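Dinitrogenase iron-molybdenum cofactor biosynthesis domain-containing protein (Pyrococcus horikoshii, PDB 2YX6) is of unknown function but binds ADP and belongs to the dinitrogenase iron-molybdenum cofactor biosynthesis family. Local coordinates at residues P6-D9 against S15-S18; F29-I32 against K38-E41; F58-G63 against N81-S86; I99-F102 against K106-I109. All coordinates share one frame; numbering follows the deposited sequence.

Contact 1. Residues P6-D9 against S15-S18; sequences PAED and SNVS
The hydroxyl of Ser15 lies against the backbone of Glu8 and Asp9. Ser15 OG accepts a hydrogen bond from Asp9 N at 3.1 Å, bent to 135° at the hydrogen. A chi1 of 178° swings OG away from its own nitrogen and over segment 6-9. The CB atoms of Ala7 and Asp9 touch OG there. Ser15 OG also donates to Asn16 O, 3.2 Å away. That oxygen has a second donor: Glu8 N binds Asn16 O at 3.0 Å, nearly along the C=O axis. Two bonds therefore grip one carbonyl. Without the Ser15 hydroxyl, as with an alanine here, Asp9 N is likely to lose its acceptor and Asn16 O one of its two donors. Further on, Ser18 N bonds to Pro6 O at 2.9 Å. The Ser18 hydroxyl sits between its own backbone N and carbonyl carbon (chi1 74°). This brings Ser18 OG within 3.1 Å of Pro6 CB. OG is buried here and has no polar partner. The side chains of Glu8 and Asn16 run side by side in the same direction, but Glu8 OE1 stays 3.8 Å from Asn16 ND2. Pro6 CG meets Val17 CG1 at 4.2 Å. Val17 also packs on Ile95 and Val98 of helix 95-103. Ala7 and Val17 form a single beta bridge, which ties the following loop back onto strand 2-7 at Ala7. That strand is central in a mixed sheet of order 3-2-1-4-5, the arrangement of an RNase H-like fold.

Contact 2. Residues F29-I32 against K38-E41; sequences FVDI and KNVE
Lys38 meets Asp31 through its backbone. Lys38 N bonds to Asp31 O at 2.7 Å. The Lys38 side chain bends away from the partner strand, so just its CB lies near Asp31 O. Asn39 comes next. Asn39 O accepts from Asp31 N at 2.9 Å and also receives the CA-H of Val30. On the same face, Asn39 CB rests on Asp31 CB at 3.8 Å. The two side chains point the same way, with carboxylate and amide planes 74° apart. Asp31 CG lies beside its own backbone N (chi1 -74°), and OD2 forms a salt bridge with Arg2. Val40 pairs with Val30 on the other face, and Val40 CA sends a CA-H contact to Phe29 O at 3.5 Å. Glu41 makes two bonds to Phe29. Glu41 N donates to Phe29 O, and Phe29 N donates to Glu41 O. The Phe29 ring turns its edge to this last oxygen, with CD2 at 3.9 Å from Glu41 O. Glu41 CB touches Phe29 CB, while its carboxylate leads away. These two segments of the antiparallel hairpin are thus held mainly by four backbone bonds. The side chains add apolar touches at CB level, and the negative charge of Asp31 is answered by Arg2 rather than by the partner strand.

Contact 3. Residues F58-G63 against N81-S86; sequences FIKDHG and NSLGIS
Next to the packing of Lys60 on Ile85, two rings mark the end of helix 54-61. One face of the Phe58 ring carries His62 ND1, 3.9 Å above its plane and shifted toward the rim. At the edge of the imidazole, in its plane, lies Phe58 O. The His62 ring also stacks with Phe29. His62 ND1 donates to Phe58 O at 3.0 Å, and His62 N reaches the same oxygen from the opposite face of the carbonyl. Ile85 CD1 presses on Lys60 CB at 3.8 Å and on Ile59 CG2 at 4.3 Å. The Lys60 chain is extended, its CG opposite the backbone N (chi1 -164°). It crosses Leu83 so that Lys60 CD lies 4.0 Å from Leu83 CD1. Shortening Lys60 to an alanine is likely to take away part of the packing on Leu83 and leave Gly105 O of the second subunit without a weak donor. Gly84 is the C' residue of a Schellman motif ending helix 74-82, and the turn presents Leu83 and Ile85 to Lys60. No hydrogen bond joins the segments. The lysine methylenes act as an apolar surface, while its NZ reaches the second subunit through one weak hydrogen bond.

Contact 4. Residues I99-F102 against K106-I109; sequences IKAF and KLKI
Leu107 lays its CD1 methyl against the methyl of Ala101. Leu107 CD1 and Ala101 CB are 3.4 Å apart, tighter than usual van der Waals contact. Leu107 CD1 is also modelled 3.2 Å from Phe102 N, an unusually short approach that may be doubtful in detail. Leu107 has a chi1 of -143°, away from the staggered positions, which may reflect strain or an imperfectly placed side chain. The other branch does different work. Leu107 CD2 approaches the Phe102 ring at its edge and in its plane, 3.7 Å from CD1 of that ring. Phe102 CG stands opposite the backbone N (chi1 -175°), and the ring continues inward onto Ile66 and Leu68 of strand 66-68. Leu107 and the ring cross at a slant. Ala101 touches a second group, since its CB lies 3.2 Å from Lys106 O. One hydrogen bond crosses the contact. Lys106 N donates to Ala101 O at 3.3 Å. The bond is long, but it ties the chain leaving helix 95-103 back to the helix's last turn. The Lys106 side chain leads away from the helix. Other partners belong to the second subunit: Leu107 makes backbone hydrogen bonds to it and packs on its Asn81, and Phe102 packs on its Gly84. Within the chain, then, the contact is mostly methyl and ring edge, with a single polar tie. The small side chain of Ala101 lets the Leu107 backbone come near the helix, and one leucine methyl lies on Ala101 and the other at the edge of the Phe102 ring.

Contact 2 connects two of the others. Phe29 CZ lies 3.5 Å from Ile59 CD1 of contact 3, and Val30 CG2 lies 3.3 Å from Ile99 CD1 of contact 4. The hairpin thus meets helices 54-61 and 95-103. Contact 1 touches none of the others but shares the sheet with contact 2, their centres about 15 Å apart. Contacts 3 and 4 lie on opposite sides of the chain's centre, about 21 Å between centres, and both touch the second subunit. Contact 3 holds Asn81, an ADP-binding residue. The side chain of Val87, another, is about 5 Å from that of Ile85 and about 8 Å from that of Pro6. No ADP is bound here.

Contact 1. Residues P6-D9 against S15-S18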
loop_
_atom_site.group_PDB
_atom_site.type_symbol
_atom_site.label_atom_id
_atom_site.label_comp_id
_atom_site.label_asym_id
_atom_site.label_seq_id
_atom_site.Cartn_x
_atom_site.Cartn_y
_atom_site.Cartn_z
ATOM N N PRO A 6 -4.620 -3.607 12.532
ATOM C CA PRO A 6 -5.172 -4.615 13.465
ATOM C C PRO A 6 -4.642 -4.344 14.873
ATOM O O PRO A 6 -3.425 -4.086 15.027
ATOM C CB PRO A 6 -4.637 -5.954 12.925
ATOM C CG PRO A 6 -3.285 -5.616 12.272
ATOM C CD PRO A 6 -3.518 -4.143 11.701
ATOM N N ALA A 7 -5.527 -4.329 15.881
ATOM C CA ALA A 7 -5.119 -3.993 17.240
ATOM C C ALA A 7 -5.169 -5.220 18.105
ATOM O O ALA A 7 -6.036 -6.081 17.915
ATOM C CB ALA A 7 -6.026 -2.934 17.824
ATOM N N GLU A 8 -4.270 -5.264 19.084
ATOM C CA GLU A 8 -4.191 -6.365 20.020
ATOM C C GLU A 8 -5.279 -6.275 21.137
ATOM O O GLU A 8 -5.728 -7.278 21.698
ATOM C CB GLU A 8 -2.776 -6.384 20.602
ATOM C CG GLU A 8 -2.530 -7.453 21.651
ATOM C CD GLU A 8 -1.211 -7.249 22.401
ATOM O OE1 GLU A 8 -0.181 -6.930 21.757
ATOM O OE2 GLU A 8 -1.207 -7.396 23.652
ATOM N N ASP A 9 -5.709 -5.060 21.429
ATOM C CA ASP A 9 -6.565 -4.723 22.549
ATOM C C ASP A 9 -7.614 -3.816 21.972
ATOM O O ASP A 9 -7.464 -3.360 20.844
ATOM C CB ASP A 9 -5.748 -3.869 23.539
ATOM C CG ASP A 9 -4.673 -4.650 24.239
ATOM O OD1 ASP A 9 -4.740 -5.908 24.277
ATOM O OD2 ASP A 9 -3.737 -4.006 24.778
ATOM N N SER A 15 -3.118 0.911 21.669
ATOM C CA SER A 15 -2.915 -0.534 21.603
ATOM C C SER A 15 -1.700 -0.835 20.749
ATOM O O SER A 15 -1.174 0.034 20.106
ATOM C CB SER A 15 -4.144 -1.258 21.019
ATOM O OG SER A 15 -3.873 -2.668 20.932
ATOM N N ASN A 16 -1.232 -2.064 20.749
ATOM C CA ASN A 16 -0.138 -2.428 19.841
ATOM C C ASN A 16 -0.738 -3.052 18.578
ATOM O O ASN A 16 -1.847 -3.562 18.607
ATOM C CB ASN A 16 0.793 -3.455 20.497
ATOM C CG ASN A 16 1.540 -2.912 21.744
ATOM O OD1 ASN A 16 2.209 -1.870 21.707
ATOM N ND2 ASN A 16 1.451 -3.666 22.845
ATOM N N VAL A 17 0.013 -3.041 17.488
ATOM C CA VAL A 17 -0.348 -3.787 16.306
ATOM C C VAL A 17 -0.443 -5.236 16.725
ATOM O O VAL A 17 0.463 -5.745 17.330
ATOM C CB VAL A 17 0.713 -3.569 15.143
ATOM C CG1 VAL A 17 0.396 -4.436 13.877
ATOM C CG2 VAL A 17 0.847 -2.044 14.800
ATOM N N SER A 18 -1.567 -5.884 16.439
ATOM C CA SER A 18 -1.714 -7.310 16.707
ATOM C C SER A 18 -0.733 -8.062 15.840
ATOM O O SER A 18 -0.588 -7.787 14.648
ATOM C CB SER A 18 -3.138 -7.772 16.413
ATOM O OG SER A 18 -3.307 -7.819 15.004
#

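Contact 2. Residues F29-I32 against K38-E41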
loop_
_atom_site.group_PDB
_atom_site.type_symbol
_atom_site.label_atom_id
_atom_site.label_comp_id
_atom_site.label_asym_id
_atom_site.label_seq_id
_atom_site.Cartn_x
_atom_site.Cartn_y
_atom_site.Cartn_z
ATOM N N PHE A 29 -8.941 2.539 12.456
ATOM C CA PHE A 29 -9.037 3.209 11.158
ATOM C C PHE A 29 -8.613 4.638 11.421
ATOM O O PHE A 29 -9.176 5.321 12.291
ATOM C CB PHE A 29 -10.484 3.147 10.608
ATOM C CG PHE A 29 -10.916 1.784 10.275
ATOM C CD1 PHE A 29 -10.596 1.239 9.037
ATOM C CD2 PHE A 29 -11.530 0.983 11.218
ATOM C CE1 PHE A 29 -10.968 -0.075 8.706
ATOM C CE2 PHE A 29 -11.905 -0.352 10.894
ATOM C CZ PHE A 29 -11.640 -0.846 9.614
ATOM N N VAL A 30 -7.607 5.078 10.698
ATOM C CA VAL A 30 -7.064 6.404 10.967
ATOM C C VAL A 30 -7.136 7.234 9.710
ATOM O O VAL A 30 -6.532 6.841 8.656
ATOM C CB VAL A 30 -5.552 6.344 11.358
ATOM C CG1 VAL A 30 -5.068 7.815 11.623
ATOM C CG2 VAL A 30 -5.345 5.448 12.612
ATOM N N ASP A 31 -7.827 8.375 9.794
ATOM C CA ASP A 31 -7.880 9.297 8.694
ATOM C C ASP A 31 -6.761 10.299 8.726
ATOM O O ASP A 31 -6.651 11.098 9.670
ATOM C CB ASP A 31 -9.184 10.070 8.685
ATOM C CG ASP A 31 -10.310 9.225 8.232
ATOM O OD1 ASP A 31 -10.542 8.178 8.860
ATOM O OD2 ASP A 31 -10.965 9.627 7.256
ATOM N N ILE A 32 -5.945 10.268 7.681
ATOM C CA ILE A 32 -4.741 11.105 7.655
ATOM C C ILE A 32 -4.908 12.138 6.524
ATOM O O ILE A 32 -5.305 11.810 5.390
ATOM C CB ILE A 32 -3.461 10.237 7.573
ATOM C CG1 ILE A 32 -3.348 9.466 8.887
ATOM C CG2 ILE A 32 -2.182 11.122 7.391
ATOM C CD1 ILE A 32 -2.333 8.299 8.928
ATOM N N LYS A 38 -6.803 13.226 11.341
ATOM C CA LYS A 38 -8.105 13.878 11.436
ATOM C C LYS A 38 -9.181 13.097 12.196
ATOM O O LYS A 38 -10.157 13.656 12.655
ATOM C CB LYS A 38 -8.597 14.203 10.024
ATOM C CG LYS A 38 -8.050 15.533 9.497
ATOM C CD LYS A 38 -9.073 16.654 9.646
ATOM C CE LYS A 38 -9.969 16.802 8.410
ATOM N NZ LYS A 38 -9.356 17.815 7.466
ATOM N N ASN A 39 -9.028 11.786 12.293
ATOM C CA ASN A 39 -10.049 10.964 12.888
ATOM C C ASN A 39 -9.431 9.622 13.251
ATOM O O ASN A 39 -8.599 9.101 12.471
ATOM C CB ASN A 39 -11.155 10.819 11.872
ATOM C CG ASN A 39 -12.437 10.318 12.467
ATOM O OD1 ASN A 39 -12.706 9.103 12.506
ATOM N ND2 ASN A 39 -13.282 11.250 12.886
ATOM N N VAL A 40 -9.789 9.102 14.432
ATOM C CA VAL A 40 -9.482 7.723 14.808
ATOM C C VAL A 40 -10.789 6.983 15.087
ATOM O O VAL A 40 -11.701 7.520 15.702
ATOM C CB VAL A 40 -8.605 7.659 16.032
ATOM C CG1 VAL A 40 -8.454 6.194 16.556
ATOM C CG2 VAL A 40 -7.264 8.339 15.760
ATOM N N GLU A 41 -10.905 5.768 14.572
ATOM C CA GLU A 41 -12.128 5.000 14.716
ATOM C C GLU A 41 -11.701 3.636 15.158
ATOM O O GLU A 41 -10.872 3.007 14.507
ATOM C CB GLU A 41 -12.925 5.010 13.399
ATOM C CG GLU A 41 -13.982 3.910 13.271
ATOM C CD GLU A 41 -15.397 4.428 12.973
ATOM O OE1 GLU A 41 -16.357 3.622 13.160
ATOM O OE2 GLU A 41 -15.587 5.630 12.583
#

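Contact 3. Residues F58-G63 against N81-S86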
loop_
_atom_site.group_PDB
_atom_site.type_symbol
_atom_site.label_atom_id
_atom_site.label_comp_id
_atom_site.label_asym_id
_atom_site.label_seq_id
_atom_site.Cartn_x
_atom_site.Cartn_y
_atom_site.Cartn_z
ATOM N N PHE A 58 -14.386 -6.497 4.997
ATOM C CA PHE A 58 -14.615 -5.660 6.179
ATOM C C PHE A 58 -13.824 -4.366 6.077
ATOM O O PHE A 58 -14.378 -3.271 6.179
ATOM C CB PHE A 58 -14.201 -6.459 7.414
ATOM C CG PHE A 58 -14.278 -5.695 8.684
ATOM C CD1 PHE A 58 -15.487 -5.377 9.223
ATOM C CD2 PHE A 58 -13.116 -5.226 9.306
ATOM C CE1 PHE A 58 -15.570 -4.639 10.406
ATOM C CE2 PHE A 58 -13.186 -4.497 10.460
ATOM C CZ PHE A 58 -14.437 -4.200 11.023
ATOM N N ILE A 59 -12.520 -4.494 5.798
ATOM C CA ILE A 59 -11.637 -3.312 5.655
ATOM C C ILE A 59 -12.074 -2.380 4.503
ATOM O O ILE A 59 -12.288 -1.192 4.718
ATOM C CB ILE A 59 -10.153 -3.774 5.587
ATOM C CG1 ILE A 59 -9.789 -4.484 6.884
ATOM C CG2 ILE A 59 -9.236 -2.631 5.338
ATOM C CD1 ILE A 59 -10.010 -3.579 8.152
ATOM N N LYS A 60 -12.266 -2.922 3.300
ATOM C CA LYS A 60 -12.763 -2.177 2.152
ATOM C C LYS A 60 -14.080 -1.459 2.450
ATOM O O LYS A 60 -14.232 -0.288 2.165
ATOM C CB LYS A 60 -12.928 -3.099 0.952
ATOM C CG LYS A 60 -13.069 -2.311 -0.396
ATOM C CD LYS A 60 -13.436 -3.229 -1.558
ATOM C CE LYS A 60 -13.586 -2.513 -2.916
ATOM N NZ LYS A 60 -14.320 -3.375 -3.959
ATOM N N ASP A 61 -15.004 -2.162 3.109
ATOM C CA ASP A 61 -16.298 -1.579 3.484
ATOM C C ASP A 61 -16.158 -0.395 4.445
ATOM O O ASP A 61 -17.034 0.441 4.511
ATOM C CB ASP A 61 -17.209 -2.627 4.099
ATOM C CG ASP A 61 -17.603 -3.736 3.090
ATOM O OD1 ASP A 61 -17.569 -3.467 1.860
ATOM O OD2 ASP A 61 -17.912 -4.880 3.553
ATOM N N HIS A 62 -15.058 -0.355 5.195
ATOM C CA HIS A 62 -14.738 0.786 6.036
ATOM C C HIS A 62 -13.915 1.887 5.390
ATOM O O HIS A 62 -13.546 2.843 6.045
ATOM C CB HIS A 62 -14.102 0.295 7.321
ATOM C CG HIS A 62 -15.113 -0.220 8.306
ATOM N ND1 HIS A 62 -15.700 -1.462 8.183
ATOM C CD2 HIS A 62 -15.677 0.359 9.398
ATOM C CE1 HIS A 62 -16.551 -1.646 9.182
ATOM N NE2 HIS A 62 -16.556 -0.554 9.931
ATOM N N GLY A 63 -13.684 1.798 4.102
ATOM C CA GLY A 63 -13.036 2.895 3.362
ATOM C C GLY A 63 -11.523 2.882 3.435
ATOM O O GLY A 63 -10.899 3.823 2.984
ATOM N N ASN A 81 -5.055 -6.833 -2.324
ATOM C CA ASN A 81 -4.571 -6.272 -3.525
ATOM C C ASN A 81 -5.612 -6.324 -4.648
ATOM O O ASN A 81 -5.757 -5.367 -5.417
ATOM C CB ASN A 81 -3.285 -7.021 -3.896
ATOM C CG ASN A 81 -2.066 -6.553 -3.070
ATOM O OD1 ASN A 81 -2.156 -5.668 -2.193
ATOM N ND2 ASN A 81 -0.936 -7.186 -3.335
ATOM N N SER A 82 -6.395 -7.395 -4.691
ATOM C CA SER A 82 -7.402 -7.544 -5.720
ATOM C C SER A 82 -8.499 -6.495 -5.493
ATOM O O SER A 82 -9.192 -6.114 -6.443
ATOM C CB SER A 82 -7.965 -8.962 -5.725
ATOM O OG SER A 82 -8.901 -9.109 -4.653
ATOM N N LEU A 83 -8.648 -6.032 -4.258
ATOM C CA LEU A 83 -9.633 -5.005 -3.872
ATOM C C LEU A 83 -9.018 -3.597 -3.892
ATOM O O LEU A 83 -9.605 -2.597 -3.398
ATOM C CB LEU A 83 -10.120 -5.337 -2.482
ATOM C CG LEU A 83 -10.942 -6.639 -2.328
ATOM C CD1 LEU A 83 -11.438 -6.635 -0.896
ATOM C CD2 LEU A 83 -12.134 -6.763 -3.328
ATOM N N GLY A 84 -7.812 -3.512 -4.433
ATOM C CA GLY A 84 -7.173 -2.185 -4.662
ATOM C C GLY A 84 -6.697 -1.670 -3.330
ATOM O O GLY A 84 -6.583 -0.454 -3.142
ATOM N N ILE A 85 -6.469 -2.586 -2.385
ATOM C CA ILE A 85 -5.947 -2.216 -1.063
ATOM C C ILE A 85 -4.476 -2.698 -0.859
ATOM O O ILE A 85 -4.152 -3.834 -1.177
ATOM C CB ILE A 85 -6.865 -2.716 0.064
ATOM C CG1 ILE A 85 -8.303 -2.160 -0.067
ATOM C CG2 ILE A 85 -6.309 -2.386 1.422
ATOM C CD1 ILE A 85 -9.159 -2.718 1.003
ATOM N N SER A 86 -3.627 -1.798 -0.374
ATOM C CA SER A 86 -2.191 -2.033 -0.240
ATOM C C SER A 86 -1.954 -2.471 1.149
ATOM O O SER A 86 -2.592 -1.975 2.047
ATOM C CB SER A 86 -1.418 -0.709 -0.442
ATOM O OG SER A 86 -1.695 -0.313 -1.762
#

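Contact 4. Residues I99-F102 against K106-I109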
loop_
_atom_site.group_PDB
_atom_site.type_symbol
_atom_site.label_atom_id
_atom_site.label_comp_id
_atom_site.label_asym_id
_atom_site.label_seq_id
_atom_site.Cartn_x
_atom_site.Cartn_y
_atom_site.Cartn_z
ATOM N N ILE A 99 1.656 5.472 13.455
ATOM C CA ILE A 99 0.964 6.467 12.659
ATOM C C ILE A 99 1.862 7.687 12.468
ATOM O O ILE A 99 2.009 8.194 11.358
ATOM C CB ILE A 99 -0.429 6.813 13.323
ATOM C CG1 ILE A 99 -1.410 5.668 13.085
ATOM C CG2 ILE A 99 -1.065 7.998 12.694
ATOM C CD1 ILE A 99 -2.428 5.562 14.144
ATOM N N LYS A 100 2.552 8.089 13.531
ATOM C CA LYS A 100 3.531 9.177 13.460
ATOM C C LYS A 100 4.699 8.788 12.546
ATOM O O LYS A 100 5.090 9.573 11.703
ATOM C CB LYS A 100 4.042 9.547 14.874
ATOM C CG LYS A 100 4.919 10.835 14.892
ATOM C CD LYS A 100 5.643 11.000 16.232
ATOM C CE LYS A 100 6.605 12.219 16.281
ATOM N NZ LYS A 100 5.936 13.494 15.869
ATOM N N ALA A 101 5.206 7.565 12.675
ATOM C CA ALA A 101 6.268 7.067 11.798
ATOM C C ALA A 101 5.790 7.049 10.360
ATOM O O ALA A 101 6.474 7.554 9.468
ATOM C CB ALA A 101 6.802 5.678 12.221
ATOM N N PHE A 102 4.609 6.487 10.141
ATOM C CA PHE A 102 4.038 6.374 8.812
ATOM C C PHE A 102 3.946 7.753 8.069
ATOM O O PHE A 102 4.437 7.941 6.940
ATOM C CB PHE A 102 2.670 5.659 8.932
ATOM C CG PHE A 102 2.033 5.378 7.599
ATOM C CD1 PHE A 102 2.469 4.296 6.823
ATOM C CD2 PHE A 102 1.042 6.244 7.086
ATOM C CE1 PHE A 102 1.895 4.065 5.535
ATOM C CE2 PHE A 102 0.489 6.023 5.837
ATOM C CZ PHE A 102 0.917 4.938 5.061
ATOM N N LYS A 106 9.357 7.288 7.939
ATOM C CA LYS A 106 10.317 6.520 8.755
ATOM C C LYS A 106 9.656 5.371 9.546
ATOM O O LYS A 106 9.607 5.345 10.812
ATOM C CB LYS A 106 11.067 7.431 9.760
ATOM C CG LYS A 106 12.445 7.949 9.240
ATOM C CD LYS A 106 12.694 9.396 9.723
ATOM C CE LYS A 106 12.643 10.365 8.521
ATOM N NZ LYS A 106 13.788 10.108 7.556
ATOM N N LEU A 107 9.155 4.393 8.821
ATOM C CA LEU A 107 8.446 3.353 9.494
ATOM C C LEU A 107 9.521 2.366 9.922
ATOM O O LEU A 107 10.494 2.169 9.186
ATOM C CB LEU A 107 7.421 2.755 8.524
ATOM C CG LEU A 107 6.089 2.329 9.072
ATOM C CD1 LEU A 107 5.625 3.464 9.860
ATOM C CD2 LEU A 107 5.139 2.045 7.930
ATOM N N LYS A 108 9.354 1.784 11.114
ATOM C CA LYS A 108 10.247 0.727 11.622
ATOM C C LYS A 108 9.739 -0.671 11.298
ATOM O O LYS A 108 8.766 -1.104 11.860
ATOM C CB LYS A 108 10.404 0.881 13.119
ATOM C CG LYS A 108 11.453 1.999 13.467
ATOM C CD LYS A 108 11.325 2.486 14.927
ATOM C CE LYS A 108 12.713 2.801 15.570
ATOM N NZ LYS A 108 13.587 3.744 14.756
ATOM N N ILE A 109 10.409 -1.373 10.398
ATOM C CA ILE A 109 9.889 -2.668 9.886
ATOM C C ILE A 109 10.660 -3.842 10.441
ATOM O O ILE A 109 11.886 -3.820 10.443
ATOM C CB ILE A 109 10.018 -2.749 8.310
ATOM C CG1 ILE A 109 9.265 -1.582 7.616
ATOM C CG2 ILE A 109 9.531 -4.086 7.805
ATOM C CD1 ILE A 109 7.881 -1.343 8.176
#